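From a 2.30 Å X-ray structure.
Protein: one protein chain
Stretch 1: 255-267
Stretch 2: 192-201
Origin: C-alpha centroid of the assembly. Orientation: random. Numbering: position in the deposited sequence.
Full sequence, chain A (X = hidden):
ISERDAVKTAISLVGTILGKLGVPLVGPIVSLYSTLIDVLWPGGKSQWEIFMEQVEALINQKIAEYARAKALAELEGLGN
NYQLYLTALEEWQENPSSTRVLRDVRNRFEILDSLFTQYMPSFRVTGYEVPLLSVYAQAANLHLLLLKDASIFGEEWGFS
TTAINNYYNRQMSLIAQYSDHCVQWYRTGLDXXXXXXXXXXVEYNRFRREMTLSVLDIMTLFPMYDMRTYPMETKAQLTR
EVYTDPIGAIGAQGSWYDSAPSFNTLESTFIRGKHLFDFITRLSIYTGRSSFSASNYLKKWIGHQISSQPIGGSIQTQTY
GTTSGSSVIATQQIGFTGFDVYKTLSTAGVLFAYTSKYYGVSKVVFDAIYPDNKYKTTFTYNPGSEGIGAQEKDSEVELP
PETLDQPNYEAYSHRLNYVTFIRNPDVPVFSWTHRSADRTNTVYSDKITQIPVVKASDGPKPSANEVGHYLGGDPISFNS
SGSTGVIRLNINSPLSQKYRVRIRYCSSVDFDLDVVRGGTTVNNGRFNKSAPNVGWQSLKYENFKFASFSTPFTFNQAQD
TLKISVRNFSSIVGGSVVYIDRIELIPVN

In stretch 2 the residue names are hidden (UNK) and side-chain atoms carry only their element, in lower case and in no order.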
# COMPACT_ATOMS: atom_id res chain seq x y z
N SER A 255 -9.44 29.46 2.57
CA SER A 255 -8.63 28.23 2.54
C SER A 255 -7.15 28.54 2.37
O SER A 255 -6.77 29.54 1.74
CB SER A 255 -9.12 27.29 1.47
OG SER A 255 -10.51 27.18 1.50
N TRP A 256 -6.31 27.68 2.93
CA TRP A 256 -4.87 27.90 2.89
C TRP A 256 -4.38 28.04 1.44
O TRP A 256 -3.46 28.82 1.15
CB TRP A 256 -4.11 26.78 3.66
CG TRP A 256 -4.19 25.42 3.01
CD1 TRP A 256 -5.09 24.43 3.28
CD2 TRP A 256 -3.32 24.91 1.99
NE1 TRP A 256 -4.81 23.32 2.51
CE2 TRP A 256 -3.74 23.59 1.70
CE3 TRP A 256 -2.21 25.44 1.30
CZ2 TRP A 256 -3.12 22.80 0.74
CZ3 TRP A 256 -1.59 24.68 0.35
CH2 TRP A 256 -2.02 23.35 0.09
N TYR A 257 -5.04 27.33 0.53
CA TYR A 257 -4.65 27.25 -0.89
C TYR A 257 -5.20 28.36 -1.76
O TYR A 257 -5.05 28.34 -2.98
CB TYR A 257 -5.05 25.88 -1.45
CG TYR A 257 -6.52 25.48 -1.32
CD1 TYR A 257 -7.55 26.30 -1.79
CD2 TYR A 257 -6.86 24.24 -0.80
CE1 TYR A 257 -8.88 25.91 -1.71
CE2 TYR A 257 -8.18 23.84 -0.70
CZ TYR A 257 -9.18 24.69 -1.14
OH TYR A 257 -10.47 24.30 -1.05
N ASP A 258 -5.85 29.32 -1.13
CA ASP A 258 -6.34 30.53 -1.81
C ASP A 258 -5.17 31.34 -2.30
O ASP A 258 -5.26 32.03 -3.31
CB ASP A 258 -7.12 31.42 -0.83
CG ASP A 258 -8.56 30.96 -0.61
OD1 ASP A 258 -9.05 30.05 -1.35
OD2 ASP A 258 -9.18 31.53 0.33
N SER A 259 -4.07 31.34 -1.54
CA SER A 259 -2.88 32.05 -1.99
C SER A 259 -1.64 31.24 -1.66
O SER A 259 -1.06 31.36 -0.59
CB SER A 259 -2.85 33.46 -1.41
OG SER A 259 -1.82 34.22 -2.00
N ALA A 260 -1.25 30.37 -2.59
CA ALA A 260 -0.25 29.34 -2.32
C ALA A 260 0.49 29.04 -3.63
O ALA A 260 0.05 29.49 -4.66
CB ALA A 260 -0.93 28.11 -1.82
N PRO A 261 1.62 28.30 -3.57
CA PRO A 261 2.39 27.95 -4.78
C PRO A 261 1.60 27.07 -5.80
O PRO A 261 0.60 26.46 -5.47
CB PRO A 261 3.60 27.16 -4.23
CG PRO A 261 3.64 27.43 -2.81
CD PRO A 261 2.28 27.79 -2.35
N SER A 262 2.10 27.00 -7.02
CA SER A 262 1.52 26.20 -8.06
C SER A 262 1.50 24.73 -7.68
O SER A 262 2.20 24.32 -6.74
CB SER A 262 2.36 26.33 -9.32
OG SER A 262 3.64 25.78 -9.05
N PHE A 263 0.67 23.98 -8.41
CA PHE A 263 0.66 22.53 -8.45
C PHE A 263 2.07 21.90 -8.45
O PHE A 263 2.40 21.07 -7.55
CB PHE A 263 -0.09 22.04 -9.69
CG PHE A 263 -0.35 20.54 -9.69
CD1 PHE A 263 -1.61 20.04 -9.31
CD2 PHE A 263 0.64 19.63 -10.04
CE1 PHE A 263 -1.85 18.68 -9.29
CE2 PHE A 263 0.41 18.25 -10.02
CZ PHE A 263 -0.85 17.78 -9.65
N ASN A 264 2.88 22.26 -9.46
CA ASN A 264 4.23 21.69 -9.62
C ASN A 264 5.11 22.01 -8.44
O ASN A 264 5.93 21.16 -8.03
CB ASN A 264 4.92 22.13 -10.90
CG ASN A 264 4.24 21.60 -12.17
OD1 ASN A 264 3.59 20.55 -12.16
ND2 ASN A 264 4.42 22.32 -13.27
N THR A 265 4.99 23.21 -7.90
CA THR A 265 5.77 23.56 -6.71
C THR A 265 5.39 22.66 -5.52
O THR A 265 6.26 22.20 -4.79
CB THR A 265 5.56 25.02 -6.35
OG1 THR A 265 5.75 25.85 -7.52
CG2 THR A 265 6.47 25.46 -5.23
N LEU A 266 4.10 22.40 -5.31
CA LEU A 266 3.64 21.50 -4.24
C LEU A 266 4.09 20.05 -4.45
O LEU A 266 4.54 19.41 -3.50
CB LEU A 266 2.12 21.55 -4.05
CG LEU A 266 1.55 22.90 -3.61
CD1 LEU A 266 0.13 22.70 -3.13
CD2 LEU A 266 2.42 23.55 -2.44
N GLU A 267 3.95 19.54 -5.66
CA GLU A 267 4.34 18.17 -5.96
C GLU A 267 5.84 17.95 -5.71
O GLU A 267 6.24 16.95 -5.14
CB GLU A 267 3.95 17.77 -7.40
CG GLU A 267 4.21 16.30 -7.75
CD GLU A 267 3.28 15.27 -7.02
OE1 GLU A 267 2.28 15.66 -6.37
OE2 GLU A 267 3.54 14.05 -7.12
N UNK A 192 -5.64 12.78 -15.30
CA UNK A 192 -6.77 13.68 -15.55
C UNK A 192 -7.00 14.71 -14.46
O UNK A 192 -7.69 15.72 -14.67
n UNK A 192 -11.01 9.04 -17.60
c UNK A 192 -8.02 12.86 -15.73
c UNK A 192 -8.01 12.10 -17.00
c UNK A 192 -10.10 9.42 -18.51
c UNK A 192 -9.29 11.26 -17.08
n UNK A 192 -9.98 8.75 -19.65
n UNK A 192 -9.29 10.44 -18.28
N UNK A 193 -6.40 14.48 -13.29
CA UNK A 193 -6.52 15.40 -12.18
C UNK A 193 -5.34 16.39 -12.07
O UNK A 193 -5.38 17.30 -11.26
c UNK A 193 -8.09 13.21 -9.41
c UNK A 193 -9.25 15.07 -10.46
c UNK A 193 -8.15 14.05 -10.63
c UNK A 193 -6.75 14.65 -10.89
N UNK A 194 -4.30 16.23 -12.90
CA UNK A 194 -3.14 17.14 -12.87
C UNK A 194 -3.59 18.56 -13.24
O UNK A 194 -4.24 18.76 -14.26
c UNK A 194 1.76 16.98 -14.31
n UNK A 194 1.97 18.46 -14.10
c UNK A 194 -0.69 17.22 -13.57
c UNK A 194 -2.06 16.66 -13.81
c UNK A 194 0.29 16.61 -14.57
N UNK A 195 -3.26 19.55 -12.41
CA UNK A 195 -3.71 20.90 -12.61
C UNK A 195 -2.59 21.90 -12.51
O UNK A 195 -1.43 21.57 -12.74
N UNK A 196 -2.92 23.13 -12.15
CA UNK A 196 -1.94 24.18 -12.06
C UNK A 196 -1.93 24.86 -10.67
O UNK A 196 -0.92 25.48 -10.31
o UNK A 196 -3.53 25.79 -12.84
c UNK A 196 -2.25 25.22 -13.13
N UNK A 197 -3.02 24.74 -9.89
CA UNK A 197 -3.06 25.43 -8.59
C UNK A 197 -3.05 24.49 -7.40
O UNK A 197 -3.15 23.27 -7.54
c UNK A 197 -4.23 26.45 -8.50
c UNK A 197 -5.59 25.78 -8.56
o UNK A 197 -5.77 24.66 -8.03
n UNK A 197 -6.54 26.43 -9.19
N UNK A 198 -2.96 25.06 -6.20
CA UNK A 198 -2.82 24.26 -4.97
C UNK A 198 -4.08 23.46 -4.61
O UNK A 198 -3.98 22.38 -4.07
c UNK A 198 -2.35 25.16 -3.79
N UNK A 199 -5.26 23.97 -4.95
CA UNK A 199 -6.51 23.29 -4.68
C UNK A 199 -6.55 22.04 -5.52
O UNK A 199 -6.85 20.96 -5.01
c UNK A 199 -9.08 23.60 -4.84
c UNK A 199 -10.12 24.61 -5.28
n UNK A 199 -12.41 24.32 -4.27
c UNK A 199 -11.52 23.98 -5.41
c UNK A 199 -7.68 24.20 -5.03
N UNK A 200 -6.24 22.17 -6.81
CA UNK A 200 -6.11 21.01 -7.69
C UNK A 200 -5.09 20.02 -7.16
O UNK A 200 -5.31 18.83 -7.21
n UNK A 200 -7.36 22.97 -12.02
o UNK A 200 -5.33 23.33 -11.17
c UNK A 200 -6.90 22.16 -9.80
c UNK A 200 -5.72 21.48 -9.06
c UNK A 200 -6.46 22.86 -11.06
N UNK A 201 -3.96 20.49 -6.63
CA UNK A 201 -3.00 19.56 -6.06
C UNK A 201 -3.63 18.70 -4.92
O UNK A 201 -3.46 17.49 -4.87
n UNK A 201 0.97 17.76 -5.38
c UNK A 201 0.51 17.70 -4.09
c UNK A 201 -1.72 20.27 -5.62
c UNK A 201 0.25 18.70 -6.08
c UNK A 201 0.94 16.91 -3.02
c UNK A 201 0.26 17.05 -1.81
c UNK A 201 -1.21 18.74 -2.74
c UNK A 201 -0.70 19.25 -5.26
c UNK A 201 -0.80 17.94 -1.67
c UNK A 201 -0.55 18.61 -3.97
O HOH W 1 -1.99 27.75 -6.07
O HOH W 2 -5.68 27.33 -5.20
O HOH W 3 -12.15 26.79 -2.49

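Position 192 carries seven side-chain atoms: three carbons in a row, a nitrogen, then a carbon bearing two more nitrogens. None of them touches stretch 1. That guanidinium marks Arg192.

Position 193 has four carbons, forked at the second. They lead away from stretch 1, and only the backbone comes near, with the O of position 193 4.3 Å from Phe263 CE1. This is Leu193.

Position 194 has four carbons in a row ending in nitrogen. The second carbon lies 3.9 Å from Phe263 CE2, and the nitrogen reaches Asn264 OD1. This is Lys194. Its amine gives a weak hydrogen bond, Lys194 NZ to Asn264 OD1, at 3.3 Å.

Position 195 has no side-chain atoms. Its backbone nitrogen lies over one face of the Phe263 ring, and its O is 3.4 Å from Phe263 CB. It is Gly195. An ideal CB here would sit 2.2 Å from the side-chain oxygen of position 200, a clash.

Position 196 has one carbon and one oxygen. The side chain points away, but the backbone O meets stretch 1 at Phe263 N. Serine fits, and the residue is Ser196. Phe263 N donates to Ser196 O at 2.9 Å and 167°, a nearly straight bond.

Position 197 has two carbons, the second carrying one oxygen and one nitrogen. Its CA is 4.7 Å from the CA of Ser262. The side-chain elements identify the amide of Asn197. Both Asn197 and Ser262 are N-caps, so two helix starts meet here. The side chain serves its own helix: the backbone N of position 200 donates to Asn197 OD1 at 2.8 Å.

Position 198 has a single carbon, its CB, which points toward stretch 1. This CB lies 3.6 Å from Tyr257 CB, 3.8 Å from Ala260 CB and 3.6 Å from Leu266 CD1. It is Ala198. Water 1 links Ala198 N to Pro261 O.

Position 199 again shows four carbons in a row ending in nitrogen. Its CB sits over the face of the Tyr257 ring, 3.9 Å from the centroid. This is Lys199. Water 3 accepts from Lys199 NZ at 3.1 Å.

Position 200 has three carbons, the third carrying one oxygen and one nitrogen. Its backbone O lies at the edge of the Phe263 ring. It is Gln200. Gln200 OE1 accepts from Ser196 N at 2.6 Å and from Asn197 N at 3.0 Å, which ties the turn to the helix.

Position 201 has one carbon followed by fused five- and six-membered rings with one nitrogen. That nitrogen lies 2.7 Å from Glu267 OE1, and Leu266 CB lies over the five-membered ring, 3.8 Å from its centroid. This is Trp201. Its NE1 donates to Glu267 OE1.

The contact joins two loops as each enters a helix. Phe263 lies between Gly195 N over one face and Trp201 CD1 over the other. The Trp201 edge meets the Phe263 face, with planes at 65°. Ala198 and Leu266 extend the apolar packing. The Phe263 N to Ser196 O bond holds the backbones together, and the Trp201 to Glu267 bond satisfies the indole nitrogen beside that packing.

Stretch 2 192-201: RLKGSNAKQW
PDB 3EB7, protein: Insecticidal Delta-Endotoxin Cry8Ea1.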